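Local coordinates for protein cytosolic phospholipase A2 delta (Homo sapiens, PDB 5IXC) that hydrolyses the sn-2 ester of glycerophospholipids in a calcium-dependent manner, with a preference for linoleic acid at that position, at residues L165-V170 with R212-A217; E222-L227 with Y243-L248; M330-G335 with S675-L680. All coordinates share one frame; numbering follows the deposited sequence.

Contact 1 (L165-V170 with R212-A217); sequences LSCLDV and RFHYMA. With BA (barium ion), chain D.
Ser166 pairs with Tyr215, and Leu168 with Phe213, as the hydrogen-bonded pairs of two antiparallel strands whose short axes run at 157° and come within 4.5 Å of each other. Each pair is joined by two reciprocal N-H...O bonds, of which Leu168 N to Phe213 O is the shortest at 2.7 Å. Side chains then alternate between two faces. Leu168, Phe213, Ser166 and Tyr215 share one of them: Leu168 CB lies 3.7 Å from Tyr215 CE2, while Ser166 OG sits over one face of the tyrosine ring, 3.2 Å from Tyr215 CE1. The other face carries Cys167 with His214 and Asp169 with Arg212. Cys167 SG meets the imidazole obliquely, 3.8 Å from the centroid of the His214 ring, and is itself tied to Cys278 in a disulfide. Both ring nitrogens of His214 turn to acids, ND1 to Glu198 and, weakly, NE2 to Glu280.

Arg212 starts out with CG anti to its nitrogen (chi1 177°), then bends twice, laying CD against Cys167 CB and bringing the guanidinium round to Asp169. It grips a single carboxylate oxygen side-on, with Asp169 OD1 2.8 Å from Arg212 NE and 3.2 Å from Arg212 NH2. The oxygen lies close to the guanidinium plane, yet the guanidinium and carboxylate planes are inclined by 64°. Asp169 OD2 binds a barium ion at 3.1 Å. Two cations, arginine and metal, thus share the carboxylate, which probably offsets its negative charge and favours the deprotonated form.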
loop_
_atom_site.group_PDB
_atom_site.type_symbol
_atom_site.label_atom_id
_atom_site.label_comp_id
_atom_site.label_asym_id
_atom_site.label_seq_id
_atom_site.Cartn_x
_atom_site.Cartn_y
_atom_site.Cartn_z
ATOM N N LEU A 165 -14.865 -20.292 -0.850
ATOM C CA LEU A 165 -14.860 -20.250 0.596
ATOM C C LEU A 165 -16.059 -21.002 1.121
ATOM O O LEU A 165 -17.166 -20.791 0.656
ATOM C CB LEU A 165 -14.966 -18.799 1.022
ATOM C CG LEU A 165 -14.197 -18.386 2.260
ATOM C CD1 LEU A 165 -12.699 -18.519 2.015
ATOM C CD2 LEU A 165 -14.557 -16.951 2.582
ATOM N N SER A 166 -15.851 -21.889 2.072
ATOM C CA SER A 166 -16.973 -22.478 2.763
ATOM C C SER A 166 -16.891 -22.103 4.220
ATOM O O SER A 166 -15.859 -21.652 4.697
ATOM C CB SER A 166 -17.055 -23.993 2.556
ATOM O OG SER A 166 -15.814 -24.624 2.771
ATOM N N CYS A 167 -18.012 -22.237 4.904
ATOM C CA CYS A 167 -18.108 -21.840 6.281
ATOM C C CYS A 167 -18.536 -23.027 7.094
ATOM O O CYS A 167 -19.376 -23.800 6.658
ATOM C CB CYS A 167 -19.117 -20.725 6.411
ATOM S SG CYS A 167 -18.485 -19.035 6.021
ATOM N N LEU A 168 -17.932 -23.189 8.262
ATOM C CA LEU A 168 -18.322 -24.260 9.147
ATOM C C LEU A 168 -19.068 -23.639 10.280
ATOM O O LEU A 168 -18.606 -22.684 10.878
ATOM C CB LEU A 168 -17.106 -25.012 9.671
ATOM C CG LEU A 168 -17.286 -26.395 10.323
ATOM C CD1 LEU A 168 -17.273 -26.317 11.831
ATOM C CD2 LEU A 168 -18.555 -27.095 9.885
ATOM N N ASP A 169 -20.231 -24.185 10.573
ATOM C CA ASP A 169 -21.069 -23.641 11.607
ATOM C C ASP A 169 -21.278 -24.623 12.739
ATOM O O ASP A 169 -21.642 -25.765 12.501
ATOM C CB ASP A 169 -22.399 -23.265 10.997
ATOM C CG ASP A 169 -22.874 -21.959 11.485
ATOM O OD1 ASP A 169 -22.973 -21.034 10.653
ATOM O OD2 ASP A 169 -23.117 -21.844 12.709
ATOM N N VAL A 170 -21.069 -24.146 13.964
ATOM C CA VAL A 170 -21.051 -25.000 15.147
ATOM C C VAL A 170 -21.924 -24.459 16.277
ATOM O O VAL A 170 -21.625 -23.400 16.820
ATOM C CB VAL A 170 -19.609 -25.163 15.678
ATOM C CG1 VAL A 170 -19.544 -26.151 16.850
ATOM C CG2 VAL A 170 -18.694 -25.635 14.563
ATOM N N ARG A 212 -18.401 -19.677 13.952
ATOM C CA ARG A 212 -18.262 -19.704 12.511
ATOM C C ARG A 212 -16.774 -19.820 12.148
ATOM O O ARG A 212 -15.927 -19.116 12.701
ATOM C CB ARG A 212 -18.892 -18.439 11.930
ATOM C CG ARG A 212 -18.773 -18.258 10.428
ATOM C CD ARG A 212 -19.680 -19.180 9.619
ATOM N NE ARG A 212 -21.112 -19.028 9.882
ATOM C CZ ARG A 212 -21.850 -17.973 9.540
ATOM N NH1 ARG A 212 -21.310 -16.919 8.942
ATOM N NH2 ARG A 212 -23.146 -17.966 9.815
ATOM N N PHE A 213 -16.465 -20.750 11.247
ATOM C CA PHE A 213 -15.125 -20.876 10.664
ATOM C C PHE A 213 -15.187 -20.671 9.158
ATOM O O PHE A 213 -15.994 -21.299 8.480
ATOM C CB PHE A 213 -14.536 -22.257 10.909
ATOM C CG PHE A 213 -14.037 -22.475 12.301
ATOM C CD1 PHE A 213 -12.696 -22.264 12.617
ATOM C CD2 PHE A 213 -14.892 -22.943 13.286
ATOM C CE1 PHE A 213 -12.228 -22.497 13.901
ATOM C CE2 PHE A 213 -14.433 -23.178 14.575
ATOM C CZ PHE A 213 -13.101 -22.954 14.882
ATOM N N HIS A 214 -14.311 -19.818 8.649
ATOM C CA HIS A 214 -14.157 -19.611 7.204
ATOM C C HIS A 214 -12.871 -20.274 6.717
ATOM O O HIS A 214 -11.808 -20.112 7.321
ATOM C CB HIS A 214 -14.088 -18.118 6.861
ATOM C CG HIS A 214 -15.245 -17.321 7.378
ATOM N ND1 HIS A 214 -15.381 -16.991 8.709
ATOM C CD2 HIS A 214 -16.313 -16.780 6.745
ATOM C CE1 HIS A 214 -16.488 -16.291 8.871
ATOM N NE2 HIS A 214 -17.067 -16.143 7.695
ATOM N N TYR A 215 -12.974 -20.997 5.608
ATOM C CA TYR A 215 -11.831 -21.703 5.046
ATOM C C TYR A 215 -12.093 -22.051 3.609
ATOM O O TYR A 215 -13.222 -22.216 3.217
ATOM C CB TYR A 215 -11.551 -22.978 5.841
ATOM C CG TYR A 215 -12.718 -23.924 5.866
ATOM C CD1 TYR A 215 -12.784 -25.008 5.000
ATOM C CD2 TYR A 215 -13.767 -23.726 6.742
ATOM C CE1 TYR A 215 -13.861 -25.880 5.020
ATOM C CE2 TYR A 215 -14.848 -24.587 6.767
ATOM C CZ TYR A 215 -14.897 -25.663 5.908
ATOM O OH TYR A 215 -15.978 -26.518 5.950
ATOM N N MET A 216 -11.030 -22.183 2.837
ATOM C CA MET A 216 -11.137 -22.532 1.416
ATOM C C MET A 216 -11.841 -23.869 1.208
ATOM O O MET A 216 -11.617 -24.836 1.954
ATOM C CB MET A 216 -9.753 -22.607 0.770
ATOM C CG MET A 216 -9.233 -21.295 0.232
ATOM S SD MET A 216 -7.532 -21.483 -0.317
ATOM C CE MET A 216 -6.728 -21.091 1.257
ATOM N N ALA A 217 -12.675 -23.924 0.173
ATOM C CA ALA A 217 -13.425 -25.147 -0.152
ATOM C C ALA A 217 -12.512 -26.247 -0.674
ATOM O O ALA A 217 -12.771 -27.423 -0.468
ATOM C CB ALA A 217 -14.517 -24.856 -1.167
HETATM BA BA BA D . -25.971 -20.784 12.982
#

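Contact 2 (E222-L227 with Y243-L248); sequences ELSGRL and YLTVPL
Arg226 lies across the ring of Tyr243, and the arginine can be followed atom by atom along that ring. Its CB already stands over the ring face, toward CD2, with Arg226 CB 4.0 Å from Tyr243 CD2. The chain runs out extended through CG, so that CD arrives over the middle of the ring face, 3.8 Å from the centroid of Tyr243, in a CH-pi contact. A bend at chi3 (71°) then carries the head group along the phenol: NE passes near Tyr243 CZ, and Arg226 CZ comes 3.6 Å from Tyr243 OH, which stands over the centre of the guanidinium. Of the terminal nitrogens, NH1 approaches Tyr243 CE1 to 3.4 Å, while NH2 makes a salt bridge with Glu190 on the adjoining strand. The guanidinium and ring planes are inclined by 30°.

Next to this pair along the chain, the backbones are joined antiparallel. Leu223 and Val246 exchange two bonds, Leu223 N to Val246 O and Val246 N to Leu223 O, and Gly225 does the same with Leu244. Ser224 CB touches the Tyr243 ring obliquely at CD2, 3.7 Å away.

Strand 244-248 lies at one edge of its four-stranded sheet, and Arg226 covers part of the exposed Tyr243. Because Glu190 also takes a weak hydrogen bond from the Tyr243 hydroxyl, one carboxylate holds both partners of the CH-pi contact, and it probably balances the arginine's charge at the sheet margin.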
loop_
_atom_site.group_PDB
_atom_site.type_symbol
_atom_site.label_atom_id
_atom_site.label_comp_id
_atom_site.label_asym_id
_atom_site.label_seq_id
_atom_site.Cartn_x
_atom_site.Cartn_y
_atom_site.Cartn_z
ATOM N N GLU A 222 -9.741 -30.812 8.592
ATOM C CA GLU A 222 -10.582 -31.406 9.617
ATOM C C GLU A 222 -10.914 -30.421 10.711
ATOM O O GLU A 222 -10.234 -29.415 10.905
ATOM C CB GLU A 222 -9.904 -32.628 10.216
ATOM C CG GLU A 222 -8.685 -32.319 11.066
ATOM C CD GLU A 222 -7.753 -33.510 11.184
ATOM O OE1 GLU A 222 -7.807 -34.395 10.298
ATOM O OE2 GLU A 222 -6.965 -33.566 12.154
ATOM N N LEU A 223 -11.981 -30.712 11.427
ATOM C CA LEU A 223 -12.268 -29.967 12.634
ATOM C C LEU A 223 -12.007 -30.841 13.849
ATOM O O LEU A 223 -12.445 -31.988 13.924
ATOM C CB LEU A 223 -13.703 -29.472 12.664
ATOM C CG LEU A 223 -14.037 -28.788 13.998
ATOM C CD1 LEU A 223 -13.947 -27.277 13.897
ATOM C CD2 LEU A 223 -15.412 -29.214 14.474
ATOM N N SER A 224 -11.300 -30.266 14.804
ATOM C CA SER A 224 -10.944 -30.977 16.012
ATOM C C SER A 224 -11.564 -30.292 17.202
ATOM O O SER A 224 -11.479 -29.078 17.332
ATOM C CB SER A 224 -9.434 -31.039 16.159
ATOM O OG SER A 224 -8.909 -31.959 15.225
ATOM N N GLY A 225 -12.187 -31.091 18.060
ATOM C CA GLY A 225 -12.860 -30.600 19.256
ATOM C C GLY A 225 -12.387 -31.325 20.502
ATOM O O GLY A 225 -11.943 -32.474 20.448
ATOM N N ARG A 226 -12.497 -30.649 21.636
ATOM C CA ARG A 226 -11.912 -31.135 22.891
ATOM C C ARG A 226 -12.316 -30.275 24.095
ATOM O O ARG A 226 -12.450 -29.058 23.986
ATOM C CB ARG A 226 -10.382 -31.144 22.765
ATOM C CG ARG A 226 -9.630 -31.769 23.926
ATOM C CD ARG A 226 -8.130 -31.612 23.736
ATOM N NE ARG A 226 -7.704 -30.223 23.921
ATOM C CZ ARG A 226 -6.438 -29.821 23.997
ATOM N NH1 ARG A 226 -5.436 -30.693 23.911
ATOM N NH2 ARG A 226 -6.172 -28.534 24.163
ATOM N N LEU A 227 -12.484 -30.918 25.246
ATOM C CA LEU A 227 -12.783 -30.216 26.507
ATOM C C LEU A 227 -11.644 -30.342 27.515
ATOM O O LEU A 227 -11.312 -29.384 28.211
ATOM C CB LEU A 227 -14.076 -30.744 27.130
ATOM C CG LEU A 227 -15.382 -30.011 26.791
ATOM C CD1 LEU A 227 -15.492 -29.686 25.310
ATOM C CD2 LEU A 227 -16.582 -30.841 27.228
ATOM N N TYR A 243 -9.102 -35.943 21.702
ATOM C CA TYR A 243 -9.425 -35.081 20.562
ATOM C C TYR A 243 -10.380 -35.796 19.614
ATOM O O TYR A 243 -9.998 -36.778 18.969
ATOM C CB TYR A 243 -8.157 -34.744 19.772
ATOM C CG TYR A 243 -7.606 -33.360 19.977
ATOM C CD1 TYR A 243 -6.385 -33.164 20.614
ATOM C CD2 TYR A 243 -8.280 -32.247 19.496
ATOM C CE1 TYR A 243 -5.862 -31.890 20.783
ATOM C CE2 TYR A 243 -7.765 -30.968 19.660
ATOM C CZ TYR A 243 -6.556 -30.796 20.304
ATOM O OH TYR A 243 -6.033 -29.535 20.472
ATOM N N LEU A 244 -11.613 -35.312 19.521
ATOM C CA LEU A 244 -12.515 -35.777 18.466
ATOM C C LEU A 244 -12.244 -34.968 17.220
ATOM O O LEU A 244 -12.103 -33.744 17.292
ATOM C CB LEU A 244 -13.984 -35.657 18.867
ATOM C CG LEU A 244 -14.430 -36.540 20.034
ATOM C CD1 LEU A 244 -15.943 -36.530 20.097
ATOM C CD2 LEU A 244 -13.922 -37.973 19.922
ATOM N N THR A 245 -12.154 -35.653 16.087
ATOM C CA THR A 245 -11.896 -34.983 14.818
ATOM C C THR A 245 -12.928 -35.371 13.782
ATOM O O THR A 245 -13.289 -36.534 13.666
ATOM C CB THR A 245 -10.502 -35.322 14.261
ATOM O OG1 THR A 245 -10.475 -36.694 13.844
ATOM C CG2 THR A 245 -9.425 -35.081 15.309
ATOM N N VAL A 246 -13.377 -34.386 13.013
ATOM C CA VAL A 246 -14.281 -34.628 11.895
ATOM C C VAL A 246 -13.586 -34.194 10.628
ATOM O O VAL A 246 -13.056 -33.085 10.586
ATOM C CB VAL A 246 -15.577 -33.819 12.035
ATOM C CG1 VAL A 246 -16.511 -34.083 10.862
ATOM C CG2 VAL A 246 -16.267 -34.164 13.337
ATOM N N PRO A 247 -13.583 -35.050 9.592
ATOM C CA PRO A 247 -12.975 -34.624 8.337
ATOM C C PRO A 247 -13.834 -33.641 7.567
ATOM O O PRO A 247 -15.060 -33.658 7.673
ATOM C CB PRO A 247 -12.826 -35.925 7.541
ATOM C CG PRO A 247 -13.789 -36.866 8.146
ATOM C CD PRO A 247 -13.971 -36.465 9.577
ATOM N N LEU A 248 -13.163 -32.800 6.787
ATOM C CA LEU A 248 -13.806 -31.858 5.881
ATOM C C LEU A 248 -13.175 -32.063 4.511
ATOM O O LEU A 248 -12.154 -31.461 4.185
ATOM C CB LEU A 248 -13.609 -30.418 6.364
ATOM C CG LEU A 248 -14.052 -30.113 7.802
ATOM C CD1 LEU A 248 -13.625 -28.714 8.205
ATOM C CD2 LEU A 248 -15.555 -30.264 7.956
#

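Contact 3 (M330-G335 with S675-L680); sequences MATGGG and SFDYSL. With 7FA (methyl (R)-(6Z,9Z,12Z)-octadeca-6,9,12-trien-1-ylphosphonofluoridate), chain C.
Tyr678 turns an edge of its ring toward the 330-335 segment: Ala331 CB lies near the ring plane, 4.1 Å from Tyr678 CE2, and Thr332 O lies in plane, 3.6 Å from Tyr678 CD2. The neighbouring His345 meets this ring at a shallow angle and also stacks on Phe676, which in turn meets Phe734. Two parallel strands end here. Phe676 N donates to Met330 O at 2.8 Å, and beyond it the pairing slackens to a weak bond from Thr332 N to Phe676 O.

The hydroxyl of Thr332 takes over. Placed between its own nitrogen and carbonyl carbon (chi1 69°), OG1 accepts from Tyr678 N at 3.0 Å and donates to Gly333 O at 3.0 Å, while CG2 packs against Asp677 OD1. A valine here would probably leave the Tyr678 amide and the Gly333 carbonyl without the hydroxyl that links them, and the glycine loop less firmly fixed. Asp677 stiffens the other side by an Asx turn, its OD2 taking the amide of Ser679.

What this loop positions is an arrangement consistent with an oxyanion hole: Gly334 N and Gly335 N each donate a hydrogen bond of 2.9 Å to 7FA O1 of the fluorophosphonate inhibitor, close to the nucleophile Ser365. Gly334 adopts backbone angles (phi 132°) that disfavour a side chain.

The strands are neighbours in the mixed sheet, flanked by 360-364 and 730-734. Helix 335-351 covers Tyr678 and, through His345, Phe676, and helix 366-374 touches Ala331 and Tyr678; on the face of Met330 and Ser675 lies helix 685-695.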
loop_
_atom_site.group_PDB
_atom_site.type_symbol
_atom_site.label_atom_id
_atom_site.label_comp_id
_atom_site.label_asym_id
_atom_site.label_seq_id
_atom_site.Cartn_x
_atom_site.Cartn_y
_atom_site.Cartn_z
ATOM N N MET A 330 0.617 16.595 -10.304
ATOM C CA MET A 330 1.488 15.487 -9.942
ATOM C C MET A 330 2.598 16.078 -9.092
ATOM O O MET A 330 3.251 17.030 -9.518
ATOM C CB MET A 330 2.051 14.878 -11.215
ATOM C CG MET A 330 2.697 13.533 -11.055
ATOM S SD MET A 330 2.936 12.850 -12.703
ATOM C CE MET A 330 4.410 13.694 -13.242
ATOM N N ALA A 331 2.807 15.525 -7.903
ATOM C CA ALA A 331 3.799 16.074 -6.964
ATOM C C ALA A 331 4.690 15.005 -6.324
ATOM O O ALA A 331 4.230 13.912 -6.019
ATOM C CB ALA A 331 3.105 16.884 -5.884
ATOM N N THR A 332 5.963 15.340 -6.139
ATOM C CA THR A 332 6.930 14.439 -5.523
ATOM C C THR A 332 6.941 14.633 -4.025
ATOM O O THR A 332 6.278 15.515 -3.495
ATOM C CB THR A 332 8.388 14.694 -5.987
ATOM O OG1 THR A 332 8.861 15.953 -5.474
ATOM C CG2 THR A 332 8.498 14.662 -7.491
ATOM N N GLY A 333 7.742 13.813 -3.354
ATOM C CA GLY A 333 8.007 13.981 -1.931
ATOM C C GLY A 333 9.072 15.026 -1.683
ATOM O O GLY A 333 9.428 15.788 -2.569
ATOM N N GLY A 334 9.587 15.034 -0.461
ATOM C CA GLY A 334 10.567 16.035 -0.006
ATOM C C GLY A 334 10.267 16.688 1.341
ATOM O O GLY A 334 10.662 17.826 1.590
ATOM N N GLY A 335 9.564 15.978 2.210
ATOM C CA GLY A 335 9.264 16.466 3.559
ATOM C C GLY A 335 8.659 17.857 3.626
ATOM O O GLY A 335 7.720 18.169 2.900
ATOM N N SER A 675 3.407 18.858 -13.508
ATOM C CA SER A 675 4.329 18.075 -12.702
ATOM C C SER A 675 5.206 18.984 -11.843
ATOM O O SER A 675 6.083 19.673 -12.353
ATOM C CB SER A 675 5.194 17.200 -13.613
ATOM O OG SER A 675 6.167 16.461 -12.883
ATOM N N PHE A 676 4.960 18.978 -10.540
ATOM C CA PHE A 676 5.762 19.757 -9.611
ATOM C C PHE A 676 6.801 18.877 -8.969
ATOM O O PHE A 676 6.487 17.815 -8.430
ATOM C CB PHE A 676 4.896 20.376 -8.515
ATOM C CG PHE A 676 3.814 21.288 -9.028
ATOM C CD1 PHE A 676 4.101 22.288 -9.953
ATOM C CD2 PHE A 676 2.515 21.157 -8.576
ATOM C CE1 PHE A 676 3.107 23.120 -10.428
ATOM C CE2 PHE A 676 1.516 21.979 -9.053
ATOM C CZ PHE A 676 1.813 22.965 -9.976
ATOM N N ASP A 677 8.040 19.340 -8.983
ATOM C CA ASP A 677 9.155 18.530 -8.507
ATOM C C ASP A 677 9.921 19.259 -7.416
ATOM O O ASP A 677 10.336 20.391 -7.600
ATOM C CB ASP A 677 10.087 18.213 -9.669
ATOM C CG ASP A 677 11.056 17.104 -9.352
ATOM O OD1 ASP A 677 10.731 15.948 -9.675
ATOM O OD2 ASP A 677 12.129 17.381 -8.770
ATOM N N TYR A 678 10.135 18.589 -6.294
ATOM C CA TYR A 678 10.729 19.243 -5.117
ATOM C C TYR A 678 12.113 18.721 -4.749
ATOM O O TYR A 678 12.615 18.992 -3.670
ATOM C CB TYR A 678 9.767 19.182 -3.932
ATOM C CG TYR A 678 8.407 19.723 -4.294
ATOM C CD1 TYR A 678 8.253 21.036 -4.650
ATOM C CD2 TYR A 678 7.276 18.900 -4.309
ATOM C CE1 TYR A 678 7.027 21.539 -5.006
ATOM C CE2 TYR A 678 6.032 19.408 -4.651
ATOM C CZ TYR A 678 5.925 20.731 -5.008
ATOM O OH TYR A 678 4.709 21.256 -5.370
ATOM N N SER A 679 12.740 18.016 -5.676
ATOM C CA SER A 679 14.125 17.582 -5.512
ATOM C C SER A 679 15.118 18.756 -5.530
ATOM O O SER A 679 14.910 19.736 -6.221
ATOM C CB SER A 679 14.471 16.605 -6.622
ATOM O OG SER A 679 15.799 16.178 -6.500
ATOM N N LEU A 680 16.201 18.640 -4.769
ATOM C CA LEU A 680 17.262 19.671 -4.720
ATOM C C LEU A 680 18.460 19.333 -5.611
ATOM O O LEU A 680 19.242 20.204 -5.982
ATOM C CB LEU A 680 17.730 19.897 -3.279
ATOM C CG LEU A 680 16.698 20.576 -2.373
ATOM C CD1 LEU A 680 17.144 20.619 -0.918
ATOM C CD2 LEU A 680 16.362 21.978 -2.866
HETATM C C1 7FA C . 8.777 12.370 4.364
HETATM P P1 7FA C . 8.696 12.034 2.588
HETATM C C2 7FA C . 10.089 13.021 4.790
HETATM O O2 7FA C . 9.559 10.727 2.280
HETATM C C3 7FA C . 10.077 13.041 6.311
HETATM C C4 7FA C . 11.281 13.705 6.980
HETATM C C5 7FA C . 10.908 13.830 8.453
HETATM C C6 7FA C . 12.024 14.205 9.400
HETATM C C7 7FA C . 11.918 13.728 10.646
HETATM C C8 7FA C . 12.931 14.001 11.736
HETATM C C9 7FA C . 12.293 13.583 13.045
HETATM C CM 7FA C . 10.606 10.766 1.328
HETATM C C10 7FA C . 12.361 12.311 13.446
HETATM C C11 7FA C . 11.696 11.894 14.734
HETATM C C12 7FA C . 12.530 10.916 15.523
HETATM C C13 7FA C . 12.076 9.689 15.767
HETATM C C14 7FA C . 12.931 8.731 16.562
HETATM C C15 7FA C . 14.058 8.135 15.720
HETATM C C16 7FA C . 15.243 7.706 16.580
HETATM C C17 7FA C . 14.884 6.535 17.492
HETATM C C18 7FA C . 16.129 5.869 18.050
HETATM O O1 7FA C . 9.086 13.180 1.760
#

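From the N terminus, contact 1 closes first, bringing strand 210-216 back onto strand 160-171 across the 41 residues between its segments. The chain then passes almost directly into strand 221-226, and contact 2 closes a shorter excursion against strand 244-248. Contact 3 comes last, joining segments separated by 339 residues of the catalytic domain. All three are in series: none nests and none crosses. Contacts 1 and 2 belong to different sheets of what is probably a second C2-type domain and touch through their apolar side chains, Leu168 CD1 lying 4.0 Å from Leu223 CD1. Contact 3 lies on the far side of the chain's centre, with its centre about 48 Å from that of contact 1.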